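Local coordinates for fructokinase (Vibrio cholerae serotype O1, PDB 5EYN), which catalyses the ATP-dependent phosphorylation of fructose, as a sugar kinase of the PfkB family with the ribokinase fold, at residues Val52-Ser58 with Met309-Gln315; Phe63-Val67 with Leu125-Pro131; Asp93-Arg97 with Ala121-Leu125; Lys293-Cys298 with Leu318-Leu322. Residues are numbered along the deposited sequence.

Interaction 1 of 4, residues Val52-Ser58 with Met309-Gln315; sequences VAIARLS and MTALPNQ
An arginine near the C-terminus of a helix gathers the carbonyls of a distant loop in this partly buried contact, which joins the end of helix 46-56 to the loop between helices 285-302 and 315-322. Met-309 to Leu-312 form a type I beta turn. Arg-56, chi1 m, reaches it with NH1, donating to Thr-310 O at 3.2 Å and Leu-312 O at 2.9 Å, while its NH2 forms a salt bridge with Glu-83. Alongside, Val-52 CG2 meets Met-309 SD and Val-52 CG1 meets Leu-312 CD1, each pair at 3.8 Å. The CA atoms of Leu-57 and Asn-314 approach to 4.8 Å, and Gln-315 NE2 donates to Leu-57 O at 2.9 Å. One water links Ala-53 O with Pro-313 O, another Arg-56 O with Gln-315 N. Ser-58, at positive phi, is the C' residue of a Schellman motif, whereas Asn-314 N-caps helix 315-322, its OD1 accepting from Ala-317 N: the contact pairs the end of one helix with the start of another, beside fructose-binding Asn-49.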
# COMPACT_ATOMS: atom_id res chain seq x y z
N VAL A 52 -2.29 -10.82 -19.68
CA VAL A 52 -3.72 -10.76 -19.90
C VAL A 52 -3.99 -10.28 -21.33
O VAL A 52 -4.91 -10.78 -21.96
CB VAL A 52 -4.38 -9.86 -18.85
CG1 VAL A 52 -5.83 -9.59 -19.19
CG2 VAL A 52 -4.30 -10.52 -17.48
N ALA A 53 -3.20 -9.34 -21.84
CA ALA A 53 -3.41 -8.86 -23.20
C ALA A 53 -3.29 -10.02 -24.17
O ALA A 53 -4.09 -10.14 -25.10
CB ALA A 53 -2.41 -7.81 -23.55
N ILE A 54 -2.26 -10.84 -23.99
CA ILE A 54 -2.05 -11.99 -24.86
C ILE A 54 -3.22 -12.97 -24.76
O ILE A 54 -3.75 -13.44 -25.77
CB ILE A 54 -0.72 -12.67 -24.53
CG1 ILE A 54 0.43 -11.76 -24.95
CG2 ILE A 54 -0.62 -14.00 -25.23
CD1 ILE A 54 1.79 -12.18 -24.40
N ALA A 55 -3.63 -13.29 -23.54
CA ALA A 55 -4.73 -14.21 -23.32
C ALA A 55 -6.04 -13.71 -23.94
O ALA A 55 -6.79 -14.48 -24.53
CB ALA A 55 -4.90 -14.48 -21.83
N ARG A 56 -6.29 -12.41 -23.85
CA ARG A 56 -7.52 -11.85 -24.39
C ARG A 56 -7.57 -12.00 -25.89
O ARG A 56 -8.65 -12.07 -26.46
CB ARG A 56 -7.65 -10.38 -24.02
CG ARG A 56 -7.92 -10.18 -22.56
CD ARG A 56 -9.07 -9.28 -22.34
NE ARG A 56 -9.34 -9.10 -20.92
CZ ARG A 56 -9.75 -7.97 -20.38
NH1 ARG A 56 -9.94 -6.91 -21.13
NH2 ARG A 56 -9.98 -7.91 -19.08
N LEU A 57 -6.41 -12.04 -26.53
CA LEU A 57 -6.31 -12.22 -27.98
C LEU A 57 -6.29 -13.70 -28.35
O LEU A 57 -6.08 -14.03 -29.50
CB LEU A 57 -5.06 -11.51 -28.51
CG LEU A 57 -5.07 -9.97 -28.44
CD1 LEU A 57 -3.66 -9.44 -28.71
CD2 LEU A 57 -6.07 -9.39 -29.41
N SER A 58 -6.54 -14.57 -27.37
CA SER A 58 -6.61 -16.03 -27.56
C SER A 58 -5.22 -16.68 -27.61
O SER A 58 -5.08 -17.82 -28.06
CB SER A 58 -7.44 -16.39 -28.81
OG SER A 58 -6.60 -16.52 -29.94
N MET A 309 -5.85 -3.23 -17.48
CA MET A 309 -6.35 -4.44 -18.11
C MET A 309 -7.75 -4.30 -18.67
O MET A 309 -8.20 -5.13 -19.45
CB MET A 309 -6.37 -5.60 -17.13
CG MET A 309 -5.03 -6.00 -16.63
SD MET A 309 -5.16 -7.40 -15.51
CE MET A 309 -3.44 -7.66 -15.09
N THR A 310 -8.47 -3.28 -18.24
CA THR A 310 -9.92 -3.26 -18.43
C THR A 310 -10.33 -3.36 -19.89
O THR A 310 -11.24 -4.12 -20.23
CB THR A 310 -10.49 -1.99 -17.82
OG1 THR A 310 -9.99 -1.88 -16.48
CG2 THR A 310 -12.00 -2.07 -17.79
N ALA A 311 -9.67 -2.59 -20.75
CA ALA A 311 -10.05 -2.51 -22.15
C ALA A 311 -9.09 -3.24 -23.08
O ALA A 311 -9.09 -3.03 -24.29
CB ALA A 311 -10.19 -1.04 -22.56
N LEU A 312 -8.26 -4.12 -22.53
CA LEU A 312 -7.42 -4.96 -23.38
C LEU A 312 -8.33 -5.73 -24.33
O LEU A 312 -9.23 -6.45 -23.88
CB LEU A 312 -6.57 -5.91 -22.53
CG LEU A 312 -5.50 -5.23 -21.68
CD1 LEU A 312 -4.85 -6.24 -20.76
CD2 LEU A 312 -4.47 -4.58 -22.58
N PRO A 313 -8.11 -5.60 -25.65
CA PRO A 313 -9.14 -6.07 -26.58
C PRO A 313 -9.07 -7.56 -26.88
O PRO A 313 -8.01 -8.19 -26.79
CB PRO A 313 -8.86 -5.26 -27.85
CG PRO A 313 -7.39 -5.01 -27.80
CD PRO A 313 -7.11 -4.77 -26.33
N ASN A 314 -10.20 -8.12 -27.25
CA ASN A 314 -10.21 -9.41 -27.93
C ASN A 314 -10.07 -9.19 -29.43
O ASN A 314 -10.04 -8.06 -29.91
CB ASN A 314 -11.47 -10.23 -27.58
CG ASN A 314 -12.77 -9.51 -27.85
OD1 ASN A 314 -12.88 -8.65 -28.72
ND2 ASN A 314 -13.80 -9.89 -27.10
N GLN A 315 -10.00 -10.28 -30.18
CA GLN A 315 -9.80 -10.16 -31.61
C GLN A 315 -10.98 -9.47 -32.31
O GLN A 315 -10.76 -8.67 -33.21
CB GLN A 315 -9.54 -11.51 -32.23
CG GLN A 315 -8.15 -12.03 -31.93
CD GLN A 315 -7.78 -13.22 -32.77
OE1 GLN A 315 -8.32 -13.43 -33.85
NE2 GLN A 315 -6.84 -14.01 -32.28
O HOH W 1 -5.49 -7.67 -25.58
O HOH W 2 -9.63 -12.83 -28.97

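Interaction 2 of 4, residues Phe63-Val67 with Leu125-Pro131; sequences FFGRV and LQLSDIP
Arg-66 of strand 61-68 bridges to the loop 125-131 by a salt bridge with Asp-129: Arg-66 NE donates to Asp-129 OD1 at 2.7 Å, and NH2 adds a bond to Asp-129 OD2 at 3.2 Å and a weak one to OD1, also at 3.2 Å. The extended arginine (chi1 m, chi2 and chi3 t) makes a second salt bridge, NH1 to Asp-93. Asp-129, chi1 m, also accepts at OD1 from Gln-126 N at 2.9 Å, so the 3-10 turn 127-129 presents its acid to the strand. Strand 61-68 runs between strands 86-93 and 21-24 in the large, mostly parallel sheet of the ribokinase fold, and side chains alternate along it: Phe-64 and Arg-66 point toward the loop, with CA atoms nearest those of Ile-130 (7.0 Å) and Leu-125 (6.2 Å). Between them Gly-65 CA meets Leu-125 CD1 at 3.8 Å; a CB here would crowd Phe-63. Phe-64, chi1 p, receives a CH-pi contact, Pro-131 CD lying 3.5 Å from its ring centroid over one face.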
# COMPACT_ATOMS: atom_id res chain seq x y z
N PHE A 63 2.33 -16.98 -16.36
CA PHE A 63 3.00 -16.03 -15.49
C PHE A 63 3.74 -16.77 -14.40
O PHE A 63 3.19 -17.69 -13.82
CB PHE A 63 1.96 -15.11 -14.85
CG PHE A 63 2.54 -13.95 -14.08
CD1 PHE A 63 2.66 -12.71 -14.69
CD2 PHE A 63 2.94 -14.08 -12.77
CE1 PHE A 63 3.16 -11.64 -14.01
CE2 PHE A 63 3.46 -13.00 -12.08
CZ PHE A 63 3.56 -11.78 -12.71
N PHE A 64 4.99 -16.38 -14.15
CA PHE A 64 5.69 -16.86 -12.97
C PHE A 64 6.24 -15.70 -12.19
O PHE A 64 6.76 -14.73 -12.75
CB PHE A 64 6.77 -17.92 -13.28
CG PHE A 64 8.01 -17.42 -14.00
CD1 PHE A 64 9.16 -17.07 -13.28
CD2 PHE A 64 8.07 -17.39 -15.38
CE1 PHE A 64 10.32 -16.67 -13.95
CE2 PHE A 64 9.23 -16.98 -16.04
CZ PHE A 64 10.36 -16.63 -15.32
N GLY A 65 6.10 -15.79 -10.87
CA GLY A 65 6.53 -14.70 -10.01
C GLY A 65 5.96 -14.86 -8.62
O GLY A 65 5.37 -15.90 -8.30
N ARG A 66 6.17 -13.85 -7.80
CA ARG A 66 5.65 -13.83 -6.44
C ARG A 66 4.77 -12.63 -6.20
O ARG A 66 5.11 -11.51 -6.57
CB ARG A 66 6.77 -13.77 -5.41
CG ARG A 66 7.64 -14.98 -5.37
CD ARG A 66 8.63 -14.97 -4.22
NE ARG A 66 9.40 -16.20 -4.27
CZ ARG A 66 9.63 -17.00 -3.24
NH1 ARG A 66 9.18 -16.72 -2.03
NH2 ARG A 66 10.35 -18.10 -3.43
N VAL A 67 3.64 -12.89 -5.56
CA VAL A 67 2.87 -11.85 -4.91
C VAL A 67 2.82 -12.13 -3.41
O VAL A 67 3.40 -13.11 -2.94
CB VAL A 67 1.44 -11.77 -5.46
CG1 VAL A 67 1.46 -11.23 -6.89
CG2 VAL A 67 0.73 -13.12 -5.36
N LEU A 125 11.72 -12.95 -5.92
CA LEU A 125 11.81 -14.06 -6.86
C LEU A 125 13.13 -14.82 -6.66
O LEU A 125 14.20 -14.22 -6.68
CB LEU A 125 11.72 -13.54 -8.30
CG LEU A 125 11.66 -14.62 -9.37
CD1 LEU A 125 10.26 -15.17 -9.47
CD2 LEU A 125 12.12 -14.08 -10.71
N GLN A 126 13.02 -16.13 -6.50
CA GLN A 126 14.18 -17.00 -6.31
C GLN A 126 14.45 -17.84 -7.56
O GLN A 126 13.59 -18.01 -8.42
CB GLN A 126 13.94 -17.95 -5.14
CG GLN A 126 13.71 -17.24 -3.82
CD GLN A 126 13.44 -18.20 -2.68
OE1 GLN A 126 13.47 -19.42 -2.85
NE2 GLN A 126 13.16 -17.65 -1.51
N LEU A 127 15.65 -18.41 -7.63
CA LEU A 127 16.00 -19.26 -8.76
C LEU A 127 15.04 -20.43 -8.89
O LEU A 127 14.69 -20.84 -10.00
CB LEU A 127 17.43 -19.77 -8.63
CG LEU A 127 18.50 -18.71 -8.80
CD1 LEU A 127 19.86 -19.30 -8.43
CD2 LEU A 127 18.50 -18.19 -10.23
N SER A 128 14.58 -20.97 -7.76
CA SER A 128 13.69 -22.12 -7.81
C SER A 128 12.28 -21.77 -8.26
O SER A 128 11.47 -22.67 -8.48
CB SER A 128 13.65 -22.81 -6.44
OG SER A 128 13.15 -21.93 -5.45
N ASP A 129 11.97 -20.48 -8.40
CA ASP A 129 10.66 -20.08 -8.90
C ASP A 129 10.58 -20.17 -10.42
O ASP A 129 9.50 -20.06 -10.99
CB ASP A 129 10.35 -18.64 -8.50
CG ASP A 129 10.21 -18.45 -7.00
OD1 ASP A 129 10.41 -17.30 -6.56
OD2 ASP A 129 9.88 -19.41 -6.27
N ILE A 130 11.71 -20.33 -11.09
CA ILE A 130 11.72 -20.30 -12.54
C ILE A 130 11.20 -21.65 -13.05
O ILE A 130 11.68 -22.69 -12.63
CB ILE A 130 13.13 -20.07 -13.08
CG1 ILE A 130 13.71 -18.75 -12.55
CG2 ILE A 130 13.13 -20.10 -14.60
CD1 ILE A 130 15.20 -18.62 -12.78
N PRO A 131 10.22 -21.64 -13.97
CA PRO A 131 9.66 -22.88 -14.51
C PRO A 131 10.49 -23.41 -15.66
O PRO A 131 11.43 -22.77 -16.13
CB PRO A 131 8.29 -22.45 -15.02
CG PRO A 131 8.48 -21.05 -15.41
CD PRO A 131 9.49 -20.46 -14.45

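Interaction 3 of 4, residues Asp93-Arg97 with Ala121-Leu125; sequences DPVHR and ADQFL
Ala-121 opens the short 3-10 segment 121-123 by donating from its N to Arg-97 O at 2.9 Å, the one hydrogen bond between the two loops; the Arg-97 side chain alone reaches the second subunit, in a salt bridge with its Glu-178. The CA atoms of Ala-121 and His-96 lie 4.7 Å apart, and Ala-121 CB is 3.7 Å from His-96 O and 3.9 Å from Asp-93 CB. Gln-123 NE2 donates to Asp-122 OD1 at 3.0 Å. Phe-124 N then closes the turn on Ala-121 O at 3.0 Å, and the Phe-124 ring forms an offset stack with His-96 (both chi1 m): centroids 3.6 Å apart, planes 5° from parallel. The backbone leading to His-96 is held by an Asx motif, in which Asp-93 OD2 accepts from Val-95 N (the Asx turn) and from His-96 N, both at 2.9 Å, while OD1 bridges to Arg-66 of strand 61-68. The contact thus ties the connection between strands 86-93 and 99-103 to the one leading from strand 113-115 to 138-142.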
# COMPACT_ATOMS: atom_id res chain seq x y z
N ASP A 93 4.69 -15.20 -1.59
CA ASP A 93 5.82 -15.04 -0.68
C ASP A 93 5.31 -15.11 0.75
O ASP A 93 4.24 -14.57 1.06
CB ASP A 93 6.52 -13.70 -0.90
CG ASP A 93 7.82 -13.61 -0.14
OD1 ASP A 93 8.84 -14.09 -0.67
OD2 ASP A 93 7.82 -13.06 0.98
N PRO A 94 6.07 -15.77 1.63
CA PRO A 94 5.60 -15.93 3.01
C PRO A 94 5.59 -14.64 3.84
O PRO A 94 4.86 -14.57 4.82
CB PRO A 94 6.60 -16.94 3.60
CG PRO A 94 7.79 -16.88 2.72
CD PRO A 94 7.30 -16.55 1.36
N VAL A 95 6.35 -13.64 3.44
CA VAL A 95 6.59 -12.48 4.30
C VAL A 95 6.18 -11.15 3.67
O VAL A 95 5.60 -10.29 4.33
CB VAL A 95 8.10 -12.42 4.69
CG1 VAL A 95 8.46 -11.07 5.32
CG2 VAL A 95 8.45 -13.58 5.62
N HIS A 96 6.49 -10.97 2.40
CA HIS A 96 6.38 -9.66 1.78
C HIS A 96 5.03 -9.44 1.11
O HIS A 96 4.39 -10.37 0.67
CB HIS A 96 7.54 -9.49 0.80
CG HIS A 96 8.87 -9.63 1.45
ND1 HIS A 96 9.43 -8.61 2.19
CD2 HIS A 96 9.73 -10.67 1.52
CE1 HIS A 96 10.59 -9.01 2.68
NE2 HIS A 96 10.80 -10.25 2.28
N ARG A 97 4.63 -8.18 1.03
CA ARG A 97 3.33 -7.78 0.55
C ARG A 97 3.30 -7.55 -0.95
O ARG A 97 4.30 -7.21 -1.58
CB ARG A 97 2.92 -6.51 1.29
CG ARG A 97 2.54 -6.76 2.74
CD ARG A 97 1.09 -7.13 2.80
NE ARG A 97 0.70 -7.68 4.08
CZ ARG A 97 0.65 -8.97 4.36
NH1 ARG A 97 0.99 -9.87 3.45
NH2 ARG A 97 0.27 -9.35 5.57
N ALA A 121 6.66 -8.30 -2.87
CA ALA A 121 6.93 -9.72 -2.92
C ALA A 121 7.70 -10.16 -4.16
O ALA A 121 8.54 -11.06 -4.09
CB ALA A 121 5.62 -10.49 -2.83
N ASP A 122 7.38 -9.56 -5.29
CA ASP A 122 8.00 -9.91 -6.56
C ASP A 122 9.51 -9.69 -6.55
O ASP A 122 10.22 -10.34 -7.30
CB ASP A 122 7.35 -9.12 -7.70
CG ASP A 122 7.28 -7.65 -7.40
OD1 ASP A 122 8.13 -6.89 -7.91
OD2 ASP A 122 6.38 -7.24 -6.63
N GLN A 123 9.98 -8.79 -5.70
CA GLN A 123 11.41 -8.52 -5.59
C GLN A 123 12.19 -9.67 -4.96
O GLN A 123 13.42 -9.69 -4.99
CB GLN A 123 11.65 -7.22 -4.80
CG GLN A 123 11.08 -6.00 -5.49
CD GLN A 123 11.74 -5.76 -6.82
OE1 GLN A 123 12.87 -5.32 -6.88
NE2 GLN A 123 11.03 -6.04 -7.91
N PHE A 124 11.46 -10.66 -4.46
CA PHE A 124 12.05 -11.82 -3.80
C PHE A 124 11.97 -13.10 -4.62
O PHE A 124 12.16 -14.19 -4.10
CB PHE A 124 11.45 -11.97 -2.41
CG PHE A 124 11.79 -10.81 -1.53
CD1 PHE A 124 10.97 -9.69 -1.48
CD2 PHE A 124 12.97 -10.80 -0.81
CE1 PHE A 124 11.31 -8.62 -0.71
CE2 PHE A 124 13.31 -9.72 -0.04
CZ PHE A 124 12.48 -8.63 0.03
N LEU A 125 11.72 -12.95 -5.92
CA LEU A 125 11.81 -14.06 -6.86
C LEU A 125 13.13 -14.82 -6.66
O LEU A 125 14.20 -14.22 -6.68
CB LEU A 125 11.72 -13.54 -8.30
CG LEU A 125 11.66 -14.62 -9.37
CD1 LEU A 125 10.26 -15.17 -9.47
CD2 LEU A 125 12.12 -14.08 -10.71

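Interaction 4 of 4, residues Lys293-Cys298 with Leu318-Leu322; sequences KWANGC and LYAFL. With ADP (adenosine-5'-diphosphate), chain E.
Two helical segments cross almost at right angles, 293-298 within helix 285-302 and 318-322 within the C-terminal helix 315-322; their axes approach to 9.9 Å at a signed crossing angle of 98°. The closest CA pair, 6.5 Å, is Gly-297 with Leu-318, and glycine is what the packing demands: an ideal CB at Gly-297 would lie only 2.7 Å from Leu-318 CD1 and 2.9 Å from Leu-322 CD2. Leu-318 (chi1 t, chi2 p) instead brings CD1 to 3.7 Å from Gly-297 C and CD2 to 3.3 Å from Trp-294 CE3. Leu-322 (m, t) places CD2 4.1 Å from Gly-297 CA and 3.8 Å from Lys-293 O. Toward the surface, Tyr-319 receives on its face the edge of the six-membered ring of Trp-294 (chi1 m) in an offset edge-to-face pair, centroids 5.4 Å apart and planes at 81°; Arg-275 adds a cation-pi contact to the indole. Asn-296 extends away from the crossing, its OD1 accepting from ADP O2' at 2.8 Å while its ND2 bonds to Val-251 O. The same helix thus packs against the C-terminal helix and supplies Asn-296 to the nucleotide pocket characteristic of PfkB-family kinases.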
# COMPACT_ATOMS: atom_id res chain seq x y z
N LYS A 293 1.25 -3.43 -36.16
CA LYS A 293 -0.07 -2.89 -36.44
C LYS A 293 -1.06 -3.34 -35.36
O LYS A 293 -1.85 -2.55 -34.86
CB LYS A 293 -0.53 -3.35 -37.83
CG LYS A 293 -1.94 -2.96 -38.22
CD LYS A 293 -2.28 -3.42 -39.65
CE LYS A 293 -3.66 -2.94 -40.09
NZ LYS A 293 -3.96 -3.33 -41.49
N TRP A 294 -1.02 -4.62 -35.01
CA TRP A 294 -1.83 -5.12 -33.91
C TRP A 294 -1.47 -4.40 -32.61
O TRP A 294 -2.36 -4.01 -31.85
CB TRP A 294 -1.62 -6.62 -33.72
CG TRP A 294 -2.42 -7.49 -34.66
CD1 TRP A 294 -2.49 -7.39 -36.03
CD2 TRP A 294 -3.26 -8.59 -34.30
NE1 TRP A 294 -3.33 -8.37 -36.53
CE2 TRP A 294 -3.81 -9.11 -35.49
CE3 TRP A 294 -3.60 -9.19 -33.08
CZ2 TRP A 294 -4.68 -10.20 -35.49
CZ3 TRP A 294 -4.46 -10.26 -33.09
CH2 TRP A 294 -4.99 -10.76 -34.28
N ALA A 295 -0.18 -4.27 -32.34
CA ALA A 295 0.29 -3.61 -31.13
C ALA A 295 -0.28 -2.20 -30.99
O ALA A 295 -0.76 -1.80 -29.93
CB ALA A 295 1.82 -3.56 -31.13
N ASN A 296 -0.23 -1.44 -32.08
CA ASN A 296 -0.76 -0.08 -32.05
C ASN A 296 -2.27 -0.08 -31.77
O ASN A 296 -2.75 0.76 -31.02
CB ASN A 296 -0.50 0.63 -33.37
CG ASN A 296 0.88 1.23 -33.48
OD1 ASN A 296 1.49 1.64 -32.48
ND2 ASN A 296 1.35 1.34 -34.70
N GLY A 297 -3.00 -1.03 -32.35
CA GLY A 297 -4.43 -1.09 -32.12
C GLY A 297 -4.76 -1.44 -30.69
O GLY A 297 -5.67 -0.88 -30.10
N CYS A 298 -4.00 -2.37 -30.11
CA CYS A 298 -4.17 -2.72 -28.72
C CYS A 298 -3.85 -1.54 -27.81
O CYS A 298 -4.58 -1.29 -26.85
CB CYS A 298 -3.28 -3.91 -28.37
SG CYS A 298 -3.78 -5.47 -29.12
N LEU A 318 -10.51 -5.80 -31.78
CA LEU A 318 -9.32 -5.30 -32.45
C LEU A 318 -9.51 -5.23 -33.96
O LEU A 318 -9.21 -4.22 -34.59
CB LEU A 318 -8.10 -6.14 -32.11
CG LEU A 318 -6.79 -5.69 -32.77
CD1 LEU A 318 -6.38 -4.32 -32.30
CD2 LEU A 318 -5.71 -6.69 -32.47
N TYR A 319 -10.02 -6.30 -34.54
CA TYR A 319 -10.29 -6.30 -35.97
C TYR A 319 -11.25 -5.18 -36.36
O TYR A 319 -11.04 -4.50 -37.36
CB TYR A 319 -10.83 -7.66 -36.42
CG TYR A 319 -9.77 -8.71 -36.69
CD1 TYR A 319 -8.78 -8.50 -37.63
CD2 TYR A 319 -9.80 -9.94 -36.03
CE1 TYR A 319 -7.82 -9.48 -37.89
CE2 TYR A 319 -8.85 -10.92 -36.29
CZ TYR A 319 -7.87 -10.68 -37.22
OH TYR A 319 -6.93 -11.66 -37.48
N ALA A 320 -12.29 -4.96 -35.57
CA ALA A 320 -13.25 -3.90 -35.86
C ALA A 320 -12.58 -2.53 -35.86
O ALA A 320 -12.87 -1.67 -36.70
CB ALA A 320 -14.38 -3.94 -34.85
N PHE A 321 -11.68 -2.32 -34.91
CA PHE A 321 -10.98 -1.05 -34.79
C PHE A 321 -9.97 -0.83 -35.91
O PHE A 321 -9.81 0.30 -36.40
CB PHE A 321 -10.25 -1.01 -33.44
CG PHE A 321 -9.53 0.27 -33.18
CD1 PHE A 321 -10.22 1.43 -32.86
CD2 PHE A 321 -8.15 0.32 -33.24
CE1 PHE A 321 -9.53 2.60 -32.61
CE2 PHE A 321 -7.47 1.49 -32.99
CZ PHE A 321 -8.16 2.63 -32.68
N LEU A 322 -9.30 -1.90 -36.32
CA LEU A 322 -8.24 -1.82 -37.33
C LEU A 322 -8.80 -1.62 -38.73
O LEU A 322 -8.10 -1.14 -39.61
CB LEU A 322 -7.40 -3.10 -37.34
CG LEU A 322 -6.54 -3.38 -36.11
CD1 LEU A 322 -5.89 -4.74 -36.24
CD2 LEU A 322 -5.46 -2.31 -35.92
PB ADP E . 1.80 3.46 -21.58
O1B ADP E . 1.23 2.17 -21.06
O2B ADP E . 3.20 3.68 -21.04
O3B ADP E . 0.91 4.59 -21.14
PA ADP E . 2.03 4.66 -24.08
O1A ADP E . 1.00 5.64 -23.55
O2A ADP E . 3.39 5.24 -23.79
O3A ADP E . 1.84 3.38 -23.17
O5' ADP E . 1.92 4.44 -25.67
C5' ADP E . 2.17 3.20 -26.24
C4' ADP E . 1.34 2.87 -27.46
O4' ADP E . -0.03 3.04 -27.18
C3' ADP E . 1.63 3.67 -28.68
O3' ADP E . 2.70 3.13 -29.39
C2' ADP E . 0.36 3.53 -29.43
O2' ADP E . 0.23 2.30 -30.05
C1' ADP E . -0.62 3.57 -28.33
N9 ADP E . -1.11 4.88 -28.02
C8 ADP E . -0.79 5.66 -26.98
N7 ADP E . -1.47 6.79 -27.02
C5 ADP E . -2.26 6.78 -28.10
C6 ADP E . -3.19 7.64 -28.66
N6 ADP E . -3.47 8.91 -28.06
N1 ADP E . -3.82 7.28 -29.78
C2 ADP E . -3.60 6.10 -30.38
N3 ADP E . -2.70 5.23 -29.87
C4 ADP E . -2.04 5.55 -28.75

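Overall arrangement
The four contacts fall into two pairs, one of them beside the ligands. Interactions 1 and 4, centred 11 Å apart, form that pair: Leu-57 and Pro-313 both pack on Cys-298, and Gln-315 on Trp-294, so the loop whose Met-309 lies beside fructose-binding Asn-49 adjoins the helix whose Asn-296 holds the ADP ribose. Interactions 2 and 3, centres 10 Å apart, share Leu-125, and Arg-66 joins them through its salt bridge to Asp-93. Interactions 3 and 4 are 36 Å apart between centres, but interactions 1 and 2 approach to about 7 Å between nearest atoms, helix 46-56 being followed by strand 61-68. In interaction 3 the side chain of Asp-122 packs on that of fructose-binding Asp-26.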